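Local coordinates for protein pyroglutatmate porin OpdO (PDB 3SZV) that forms a beta-barrel channel in the bacterial outer membrane that probably lets small carboxylates such as pyroglutamate pass, at residues A[144-149]-A[164-169]; A[307-312]-A[340-345]; A[348-353]-A[380-385]. One frame throughout, in Å; residues are numbered along the deposited sequence.

Contact 1 (A[144-149]-A[164-169]); sequences ELFRGA and AHLDRN. With C8E ((hydroxyethyloxy)tri(ethyloxy)octane), chain I.
Arg147 grips the carboxylate of Asp167 side-on. Its NE donates to OD1 of Asp167 at 2.9 Å, and its NH2 donates to OD2 of Asp167, also at 2.9 Å. Both oxygens lie close to the guanidinium plane. OD1 is met on its syn lone pair. The Arg147 chain bends at chi3 (86°), which places NE for this grip. Arg168 lies side by side with Arg147 and stacks on one guanidinium face, with centres 4.2 Å apart and planes at 25°. The carboxylate of Asp167 probably offsets the repulsion between the two guanidinium groups. Arg168 NH1 also donates to the backbone O of Asp167.

Phe146 and Asn169 are on the other face of the sheet. Leu166 CD1 sits over the Phe146 ring, 3.9 Å from CG of Phe146, in a CH-pi contact. Asn169 ND2 donates to Glu144 OE2 at 2.6 Å, on the anti lone pair. Glu144 OE1 is held by the backbone N of Asn137.

A classic beta bulge positions these groups: Asp167 and Arg168 both face Arg147. Arg147 N bonds to Arg168 O, and Asp167 N bonds to Arg147 O at 2.8 Å. Gly148 follows at a corner, where a CB would strike Arg147 O and His165 O. Its CA is 3.1 Å from His165 O. Ala149 and His165 then exchange two backbone bonds.

A detergent molecule lies near Ala164 O. Strand 186-200 borders strand 159-170 through Phe192 and Phe194, His165 ND1 bonds to Asp193, and Phe180 of strand 180-182 packs against Phe146, Leu166 and Asn169.

Contact 2 (A[307-312]-A[340-345]); sequences NVDERS and NVARGA
Glu310 runs alongside Val341, and both side chains point the same way. From the start of the Glu310 chain, CB is 3.7 Å from CG2 of Val341. CG of Glu310 comes to 3.5 Å from the same methyl, and CD lies at the same distance. CG is anti to the backbone N (chi1 -168°), which lays it against that methyl. At the tip, OE1 of Glu310 accepts two bonds from Asn307: 3.1 Å from its backbone N and 2.9 Å from its ND2. The ND2 donor comes from the syn side. OE2 approaches OE2 of Glu351 very closely, which suggests incomplete ionisation of the pair.

The other Val341 methyl, CG1, rests on CB of Asn307. Val308 CG1 meets CB of Ala342 at 3.5 Å. Two hydrogen bonds join the segments. Ala342 N donates to Val308 O at 3.0 Å, nearly straight at 170°. Asn340 ND2 donates to Asp309 O at 3.0 Å and is more bent. Asp309 OD2 is hydrogen-bonded to ND2 of Asn347, and Arg311 forms a salt bridge with Asp339.

Residues 307-310 form a type II beta turn, with Glu310 N bonded back to Asn307 O. Asn340 and Val341 form a G1 beta bulge opposite Gly349 of the next strand, 346-361. The arrangement is a turn leading into strand 311-320 and packed on the end of its hairpin partner, strand 329-343, in the porin barrel.

Contact 3 (A[348-353]-A[380-385]); sequences DGKEWE and RSNFAN
Trp352 and Arg380 form an antiparallel hydrogen-bonded pair. Trp352 N donates to Arg380 O at 2.8 Å, and Arg380 N returns a bond to Trp352 O. The next pair, Glu351 with Ser381, is non-hydrogen-bonded. Beyond it Asn382 N donates to Lys350 O at 3.0 Å.

The amide of Asn382 then takes over from the strand backbone. Its ND2 donates to Asp348 O at 3.0 Å, almost straight at 171°. Its OD1 accepts from Lys350 N at 2.9 Å, with the donor above the carbonyl plane. CG lies between the backbone N and the carbonyl carbon (chi1 70°), on the side of strand 346-361, and the amide reaches the backbone there. These two bonds hold the amide's rotation and lengthen the ladder past strand 371-381.

Packing contacts lie on both faces. Arg380 CB sits over the five-membered ring of Trp352 in a CH-pi contact. Arg380 CG comes to 3.3 Å from CZ2 of Trp352. On the face of Glu351 and Ser381, the Phe383 ring packs on a carboxylate: CZ of Phe383 meets CD of Glu351 at 3.6 Å, with planes 63° apart. Phe383 also leans on Val341 and Arg343.

Water and charge complete the set. One water donates to Glu351 OE1 at 2.9 Å and also bonds to Ser381 OG. Ser381 has two conformers, so this water bond and the ST turn in which OG accepts from Phe383 N are doubtful for the other one. Arg380 NH2 forms a salt bridge with Asp388, and Asp348 pairs with Arg343.

The chemistry is that of the open end of a barrel hairpin, away from its own turn. Backbone bonds set the register, and an asparagine amide supplies two further bonds where the regular strand stops. Arg380 and Asp348 find their salt-bridge partners outside the two segments.

In the fold
From the N terminus, contact 1 comes first. It closes a short excursion, almost all strand, between 144-149 and 164-169. Contact 2 follows much later and brings 340-345 back to 307-312 through the hairpin of strands 311-320 and 329-343. Contact 3 then closes the next hairpin, strands 346-361 and 371-381. The three loops run in series, and none nests in or crosses another. Contacts 2 and 3 lie on neighbouring strands, 329-343 and 346-361. Their centres are about 10 Å apart and side chains touch between them. Contact 1 stands elsewhere on the barrel, its centre about 32 Å from that of contact 2 and about 33 Å from that of contact 3.

Contact 1 (A[144-149]-A[164-169])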
loop_
_atom_site.group_PDB
_atom_site.type_symbol
_atom_site.label_atom_id
_atom_site.label_comp_id
_atom_site.label_asym_id
_atom_site.label_seq_id
_atom_site.Cartn_x
_atom_site.Cartn_y
_atom_site.Cartn_z
ATOM N N GLU A 144 -8.577 1.849 -2.427
ATOM C CA GLU A 144 -8.614 0.957 -3.576
ATOM C C GLU A 144 -9.039 -0.451 -3.110
ATOM O O GLU A 144 -8.664 -0.892 -2.020
ATOM C CB GLU A 144 -7.226 0.902 -4.224
ATOM C CG GLU A 144 -7.135 0.015 -5.465
ATOM C CD GLU A 144 -5.731 -0.072 -6.031
ATOM O OE1 GLU A 144 -4.769 0.150 -5.283
ATOM O OE2 GLU A 144 -5.588 -0.352 -7.244
ATOM N N LEU A 145 -9.819 -1.156 -3.930
ATOM C CA LEU A 145 -10.157 -2.556 -3.664
ATOM C C LEU A 145 -9.817 -3.378 -4.893
ATOM O O LEU A 145 -9.866 -2.877 -6.025
ATOM C CB LEU A 145 -11.652 -2.731 -3.358
ATOM C CG LEU A 145 -12.185 -2.006 -2.133
ATOM C CD1 LEU A 145 -13.698 -2.138 -2.066
ATOM C CD2 LEU A 145 -11.534 -2.555 -0.880
ATOM N N PHE A 146 -9.449 -4.633 -4.678
ATOM C CA PHE A 146 -9.364 -5.588 -5.772
ATOM C C PHE A 146 -10.488 -6.596 -5.629
ATOM O O PHE A 146 -10.971 -6.854 -4.520
ATOM C CB PHE A 146 -8.025 -6.331 -5.751
ATOM C CG PHE A 146 -6.834 -5.434 -5.829
ATOM C CD1 PHE A 146 -5.902 -5.396 -4.798
ATOM C CD2 PHE A 146 -6.634 -4.636 -6.946
ATOM C CE1 PHE A 146 -4.782 -4.569 -4.875
ATOM C CE2 PHE A 146 -5.501 -3.798 -7.035
ATOM C CZ PHE A 146 -4.592 -3.771 -5.982
ATOM N N ARG A 147 -10.920 -7.153 -6.750
ATOM C CA ARG A 147 -11.826 -8.291 -6.729
ATOM C C ARG A 147 -11.002 -9.542 -6.978
ATOM O O ARG A 147 -10.230 -9.604 -7.937
ATOM C CB ARG A 147 -12.909 -8.158 -7.804
ATOM C CG ARG A 147 -14.042 -9.173 -7.622
ATOM C CD ARG A 147 -15.121 -9.026 -8.676
ATOM N NE ARG A 147 -14.784 -9.781 -9.885
ATOM C CZ ARG A 147 -15.683 -10.160 -10.787
ATOM N NH1 ARG A 147 -16.968 -9.844 -10.621
ATOM N NH2 ARG A 147 -15.299 -10.864 -11.841
ATOM N N GLY A 148 -11.148 -10.541 -6.120
ATOM C CA GLY A 148 -10.426 -11.777 -6.356
ATOM C C GLY A 148 -10.413 -12.715 -5.173
ATOM O O GLY A 148 -11.260 -12.627 -4.281
ATOM N N ALA A 149 -9.437 -13.615 -5.176
ATOM C CA ALA A 149 -9.258 -14.567 -4.097
ATOM C C ALA A 149 -7.839 -14.444 -3.574
ATOM O O ALA A 149 -6.883 -14.330 -4.358
ATOM C CB ALA A 149 -9.535 -15.986 -4.587
ATOM N N ALA A 164 -2.643 -15.062 -4.767
ATOM C CA ALA A 164 -3.899 -14.433 -5.128
ATOM C C ALA A 164 -4.173 -14.562 -6.610
ATOM O O ALA A 164 -3.241 -14.636 -7.436
ATOM C CB ALA A 164 -3.895 -12.957 -4.723
ATOM N N HIS A 165 -5.461 -14.596 -6.930
ATOM C CA HIS A 165 -5.955 -14.391 -8.280
ATOM C C HIS A 165 -6.908 -13.208 -8.228
ATOM O O HIS A 165 -7.937 -13.277 -7.553
ATOM C CB HIS A 165 -6.695 -15.623 -8.791
ATOM C CG HIS A 165 -7.410 -15.381 -10.080
ATOM N ND1 HIS A 165 -6.753 -15.302 -11.289
ATOM C CD2 HIS A 165 -8.720 -15.170 -10.348
ATOM C CE1 HIS A 165 -7.631 -15.066 -12.248
ATOM N NE2 HIS A 165 -8.832 -14.979 -11.704
ATOM N N LEU A 166 -6.551 -12.129 -8.928
ATOM C CA LEU A 166 -7.358 -10.913 -8.944
ATOM C C LEU A 166 -7.876 -10.700 -10.345
ATOM O O LEU A 166 -7.154 -10.955 -11.320
ATOM C CB LEU A 166 -6.523 -9.694 -8.554
ATOM C CG LEU A 166 -5.630 -9.806 -7.318
ATOM C CD1 LEU A 166 -4.821 -8.526 -7.106
ATOM C CD2 LEU A 166 -6.453 -10.163 -6.073
ATOM N N ASP A 167 -9.108 -10.226 -10.478
ATOM C CA ASP A 167 -9.597 -9.941 -11.816
ATOM C C ASP A 167 -10.181 -8.552 -12.029
ATOM O O ASP A 167 -10.595 -8.230 -13.137
ATOM C CB ASP A 167 -10.517 -11.046 -12.347
ATOM C CG ASP A 167 -11.841 -11.113 -11.632
ATOM O OD1 ASP A 167 -12.100 -10.269 -10.744
ATOM O OD2 ASP A 167 -12.639 -12.012 -11.999
ATOM N N ARG A 168 -10.203 -7.735 -10.980
ATOM C CA ARG A 168 -10.674 -6.352 -11.108
ATOM C C ARG A 168 -9.944 -5.433 -10.156
ATOM O O ARG A 168 -9.482 -5.865 -9.094
ATOM C CB ARG A 168 -12.166 -6.221 -10.783
ATOM C CG ARG A 168 -13.101 -7.125 -11.577
ATOM C CD ARG A 168 -13.352 -6.603 -12.974
ATOM N NE ARG A 168 -14.426 -7.356 -13.614
ATOM C CZ ARG A 168 -14.242 -8.456 -14.337
ATOM N NH1 ARG A 168 -13.019 -8.936 -14.525
ATOM N NH2 ARG A 168 -15.285 -9.077 -14.877
ATOM N N ASN A 169 -9.920 -4.153 -10.530
ATOM C CA ASN A 169 -9.364 -3.059 -9.745
ATOM C C ASN A 169 -10.470 -2.026 -9.553
ATOM O O ASN A 169 -11.043 -1.551 -10.532
ATOM C CB ASN A 169 -8.222 -2.443 -10.565
ATOM C CG ASN A 169 -7.319 -1.493 -9.779
ATOM O OD1 ASN A 169 -6.307 -1.019 -10.328
ATOM N ND2 ASN A 169 -7.647 -1.215 -8.531
HETATM C C4 C8E I . 8.933 -13.081 -13.794
HETATM C C5 C8E I . 8.070 -14.338 -13.807
HETATM C C6 C8E I . 6.741 -14.058 -13.113
HETATM C C7 C8E I . 5.582 -14.777 -13.782
HETATM C C8 C8E I . 5.545 -16.269 -13.482
HETATM O O9 C8E I . 4.198 -16.690 -13.383
HETATM C C10 C8E I . 3.517 -16.124 -12.282
HETATM C C11 C8E I . 2.972 -17.305 -11.492
HETATM O O12 C8E I . 2.332 -16.949 -10.292
HETATM C C13 C8E I . 1.471 -17.995 -9.897
HETATM C C14 C8E I . 0.245 -17.471 -9.159
HETATM O O15 C8E I . -0.406 -18.561 -8.545
HETATM C C16 C8E I . -1.801 -18.396 -8.433
HETATM C C17 C8E I . -2.151 -18.109 -6.971
HETATM O O18 C8E I . -3.546 -18.104 -6.763
HETATM C C19 C8E I . -3.942 -18.888 -5.656
HETATM C C20 C8E I . -4.801 -18.051 -4.713
HETATM O O21 C8E I . -6.127 -18.536 -4.719
#

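Contact 2 (A[307-312]-A[340-345])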
loop_
_atom_site.group_PDB
_atom_site.type_symbol
_atom_site.label_atom_id
_atom_site.label_comp_id
_atom_site.label_asym_id
_atom_site.label_seq_id
_atom_site.Cartn_x
_atom_site.Cartn_y
_atom_site.Cartn_z
ATOM N N ASN A 307 11.179 5.788 -12.993
ATOM C CA ASN A 307 11.365 6.090 -14.410
ATOM C C ASN A 307 12.507 5.300 -15.045
ATOM O O ASN A 307 13.393 4.792 -14.354
ATOM C CB ASN A 307 11.584 7.596 -14.599
ATOM C CG ASN A 307 10.360 8.396 -14.223
ATOM O OD1 ASN A 307 9.389 8.449 -14.986
ATOM N ND2 ASN A 307 10.395 9.029 -13.052
ATOM N N VAL A 308 12.481 5.208 -16.366
ATOM C CA VAL A 308 13.533 4.516 -17.103
ATOM C C VAL A 308 14.925 4.984 -16.674
ATOM O O VAL A 308 15.227 6.186 -16.698
ATOM C CB VAL A 308 13.361 4.717 -18.631
ATOM C CG1 VAL A 308 14.518 4.093 -19.392
ATOM C CG2 VAL A 308 12.024 4.132 -19.085
ATOM N N ASP A 309 15.761 4.024 -16.268
ATOM C CA ASP A 309 17.166 4.261 -15.900
ATOM C C ASP A 309 17.383 5.070 -14.608
ATOM O O ASP A 309 18.520 5.403 -14.264
ATOM C CB ASP A 309 17.940 4.898 -17.068
ATOM C CG ASP A 309 18.164 3.933 -18.209
ATOM O OD1 ASP A 309 18.185 2.713 -17.960
ATOM O OD2 ASP A 309 18.345 4.391 -19.359
ATOM N N GLU A 310 16.311 5.365 -13.878
ATOM C CA GLU A 310 16.426 6.297 -12.760
ATOM C C GLU A 310 17.261 5.776 -11.593
ATOM O O GLU A 310 17.015 4.679 -11.080
ATOM C CB GLU A 310 15.047 6.721 -12.256
ATOM C CG GLU A 310 15.127 7.899 -11.300
ATOM C CD GLU A 310 13.823 8.657 -11.193
ATOM O OE1 GLU A 310 12.784 8.113 -11.630
ATOM O OE2 GLU A 310 13.860 9.814 -10.700
ATOM N N ARG A 311 18.228 6.582 -11.162
ATOM C CA ARG A 311 19.006 6.316 -9.951
ATOM C C ARG A 311 18.601 7.359 -8.933
ATOM O O ARG A 311 18.529 8.544 -9.261
ATOM C CB ARG A 311 20.500 6.424 -10.255
ATOM C CG ARG A 311 21.396 6.410 -9.023
ATOM C CD ARG A 311 22.859 6.574 -9.417
ATOM N NE ARG A 311 23.075 7.802 -10.179
ATOM C CZ ARG A 311 24.013 7.949 -11.108
ATOM N NH1 ARG A 311 24.827 6.941 -11.396
ATOM N NH2 ARG A 311 24.137 9.101 -11.753
ATOM N N SER A 312 18.309 6.936 -7.704
ATOM C CA SER A 312 17.836 7.895 -6.725
ATOM C C SER A 312 18.298 7.557 -5.321
ATOM O O SER A 312 18.558 6.395 -5.003
ATOM C CB SER A 312 16.308 8.006 -6.779
ATOM O OG SER A 312 15.669 6.778 -6.441
ATOM N N ASN A 340 19.975 10.340 -13.931
ATOM C CA ASN A 340 20.175 9.305 -14.939
ATOM C C ASN A 340 18.904 8.946 -15.706
ATOM O O ASN A 340 18.883 7.967 -16.444
ATOM C CB ASN A 340 20.801 8.041 -14.328
ATOM C CG ASN A 340 21.529 7.194 -15.368
ATOM O OD1 ASN A 340 22.372 7.703 -16.116
ATOM N ND2 ASN A 340 21.198 5.904 -15.430
ATOM N N VAL A 341 17.844 9.730 -15.531
ATOM C CA VAL A 341 16.578 9.375 -16.166
ATOM C C VAL A 341 16.673 9.514 -17.685
ATOM O O VAL A 341 17.185 10.510 -18.198
ATOM C CB VAL A 341 15.409 10.206 -15.612
ATOM C CG1 VAL A 341 14.114 9.893 -16.367
ATOM C CG2 VAL A 341 15.246 9.944 -14.119
ATOM N N ALA A 342 16.179 8.515 -18.405
ATOM C CA ALA A 342 16.172 8.577 -19.861
ATOM C C ALA A 342 15.287 9.720 -20.372
ATOM O O ALA A 342 14.122 9.873 -19.967
ATOM C CB ALA A 342 15.744 7.247 -20.457
ATOM N N ARG A 343 15.871 10.552 -21.223
ATOM C CA ARG A 343 15.119 11.546 -21.966
ATOM C C ARG A 343 15.507 11.284 -23.405
ATOM O O ARG A 343 16.582 11.682 -23.852
ATOM C CB ARG A 343 15.496 12.975 -21.540
ATOM C CG ARG A 343 15.235 13.268 -20.055
ATOM C CD ARG A 343 15.097 14.765 -19.759
ATOM N NE ARG A 343 16.298 15.519 -20.112
ATOM C CZ ARG A 343 16.385 16.847 -20.091
ATOM N NH1 ARG A 343 15.337 17.581 -19.744
ATOM N NH2 ARG A 343 17.521 17.439 -20.434
ATOM N N GLY A 344 14.652 10.577 -24.133
ATOM C CA GLY A 344 15.023 10.130 -25.460
ATOM C C GLY A 344 16.281 9.289 -25.342
ATOM O O GLY A 344 16.374 8.419 -24.462
ATOM N N ALA A 345 17.258 9.578 -26.191
ATOM C CA ALA A 345 18.510 8.832 -26.232
ATOM C C ALA A 345 19.533 9.334 -25.211
ATOM O O ALA A 345 20.638 8.796 -25.119
ATOM C CB ALA A 345 19.097 8.871 -27.640
#

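Contact 3 (A[348-353]-A[380-385])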
loop_
_atom_site.group_PDB
_atom_site.type_symbol
_atom_site.label_atom_id
_atom_site.label_comp_id
_atom_site.label_asym_id
_atom_site.label_seq_id
_atom_site.Cartn_x
_atom_site.Cartn_y
_atom_site.Cartn_z
ATOM N N ASP A 348 19.977 12.461 -19.099
ATOM C CA ASP A 348 20.196 13.666 -18.305
ATOM C C ASP A 348 18.935 14.137 -17.600
ATOM O O ASP A 348 18.845 15.284 -17.172
ATOM C CB ASP A 348 20.791 14.794 -19.164
ATOM C CG ASP A 348 19.879 15.214 -20.314
ATOM O OD1 ASP A 348 18.900 14.495 -20.607
ATOM O OD2 ASP A 348 20.156 16.264 -20.942
ATOM N N GLY A 349 17.960 13.240 -17.475
ATOM C CA GLY A 349 16.758 13.530 -16.712
ATOM C C GLY A 349 17.030 13.529 -15.220
ATOM O O GLY A 349 17.708 12.638 -14.705
ATOM N N LYS A 350 16.513 14.543 -14.534
ATOM C CA LYS A 350 16.702 14.669 -13.091
ATOM C C LYS A 350 15.448 15.215 -12.440
ATOM O O LYS A 350 14.719 16.007 -13.030
ATOM C CB LYS A 350 17.892 15.580 -12.777
ATOM C CG LYS A 350 17.696 17.017 -13.192
ATOM C CD LYS A 350 18.964 17.825 -12.955
ATOM C CE LYS A 350 18.778 19.278 -13.362
ATOM N NZ LYS A 350 19.994 20.084 -13.062
ATOM N N GLU A 351 15.210 14.783 -11.207
ATOM C CA GLU A 351 14.062 15.256 -10.452
ATOM C C GLU A 351 14.360 15.155 -8.972
ATOM O O GLU A 351 15.174 14.344 -8.540
ATOM C CB GLU A 351 12.815 14.419 -10.772
ATOM C CG GLU A 351 12.981 12.930 -10.500
ATOM C CD GLU A 351 11.667 12.174 -10.535
ATOM O OE1 GLU A 351 10.602 12.825 -10.491
ATOM O OE2 GLU A 351 11.699 10.924 -10.587
ATOM N N TRP A 352 13.689 15.983 -8.186
ATOM C CA TRP A 352 13.729 15.779 -6.747
ATOM C C TRP A 352 12.360 16.023 -6.148
ATOM O O TRP A 352 11.520 16.718 -6.739
ATOM C CB TRP A 352 14.803 16.649 -6.074
ATOM C CG TRP A 352 14.632 18.138 -6.200
ATOM C CD1 TRP A 352 15.246 18.956 -7.112
ATOM C CD2 TRP A 352 13.839 19.002 -5.369
ATOM N NE1 TRP A 352 14.873 20.261 -6.911
ATOM C CE2 TRP A 352 14.013 20.317 -5.847
ATOM C CE3 TRP A 352 12.998 18.789 -4.270
ATOM C CZ2 TRP A 352 13.375 21.416 -5.267
ATOM C CZ3 TRP A 352 12.366 19.883 -3.697
ATOM C CH2 TRP A 352 12.562 21.180 -4.194
ATOM N N GLU A 353 12.133 15.425 -4.986
ATOM C CA GLU A 353 10.875 15.597 -4.274
ATOM C C GLU A 353 11.142 15.690 -2.782
ATOM O O GLU A 353 11.919 14.912 -2.234
ATOM C CB GLU A 353 9.921 14.435 -4.576
ATOM C CG GLU A 353 8.608 14.520 -3.799
ATOM C CD GLU A 353 7.604 13.429 -4.160
ATOM O OE1 GLU A 353 7.744 12.791 -5.234
ATOM O OE2 GLU A 353 6.673 13.196 -3.353
ATOM N N ARG A 380 10.309 18.932 -8.271
ATOM C CA ARG A 380 10.930 19.682 -9.368
ATOM C C ARG A 380 11.614 18.698 -10.297
ATOM O O ARG A 380 12.328 17.806 -9.854
ATOM C CB ARG A 380 11.954 20.699 -8.856
ATOM C CG ARG A 380 11.373 21.755 -7.926
ATOM C CD ARG A 380 10.317 22.597 -8.614
ATOM N NE ARG A 380 9.786 23.628 -7.721
ATOM C CZ ARG A 380 8.573 23.619 -7.171
ATOM N NH1 ARG A 380 7.719 22.624 -7.405
ATOM N NH2 ARG A 380 8.209 24.611 -6.377
ATOM N N SER A 381 11.411 18.866 -11.594
ATOM C CA SER A 381 11.902 17.905 -12.570
ATOM C C SER A 381 12.221 18.587 -13.892
ATOM O O SER A 381 11.619 19.601 -14.221
ATOM C CB SER A 381 10.829 16.837 -12.794
ATOM O OG SER A 381 11.204 15.891 -13.782
ATOM N N ASN A 382 13.140 18.012 -14.656
ATOM C CA ASN A 382 13.390 18.524 -16.000
ATOM C C ASN A 382 12.742 17.646 -17.068
ATOM O O ASN A 382 12.993 17.828 -18.259
ATOM C CB ASN A 382 14.889 18.749 -16.281
ATOM C CG ASN A 382 15.678 17.452 -16.405
ATOM O OD1 ASN A 382 15.130 16.357 -16.295
ATOM N ND2 ASN A 382 16.981 17.580 -16.646
ATOM N N PHE A 383 11.905 16.703 -16.646
ATOM C CA PHE A 383 11.181 15.860 -17.598
ATOM C C PHE A 383 9.696 15.710 -17.293
ATOM O O PHE A 383 9.002 14.918 -17.930
ATOM C CB PHE A 383 11.845 14.486 -17.756
ATOM C CG PHE A 383 11.911 13.684 -16.486
ATOM C CD1 PHE A 383 12.999 13.804 -15.639
ATOM C CD2 PHE A 383 10.898 12.799 -16.151
ATOM C CE1 PHE A 383 13.070 13.058 -14.469
ATOM C CE2 PHE A 383 10.961 12.040 -14.986
ATOM C CZ PHE A 383 12.046 12.178 -14.136
ATOM N N ALA A 384 9.209 16.476 -16.325
ATOM C CA ALA A 384 7.803 16.424 -15.963
ATOM C C ALA A 384 7.379 17.739 -15.329
ATOM O O ALA A 384 8.177 18.668 -15.211
ATOM C CB ALA A 384 7.536 15.257 -15.018
ATOM N N ASN A 385 6.117 17.802 -14.918
ATOM C CA ASN A 385 5.552 19.009 -14.333
ATOM C C ASN A 385 6.061 19.286 -12.922
ATOM O O ASN A 385 6.000 18.417 -12.056
ATOM C CB ASN A 385 4.022 18.915 -14.316
HETATM O O HOH W 1 9.250 13.986 -12.771
#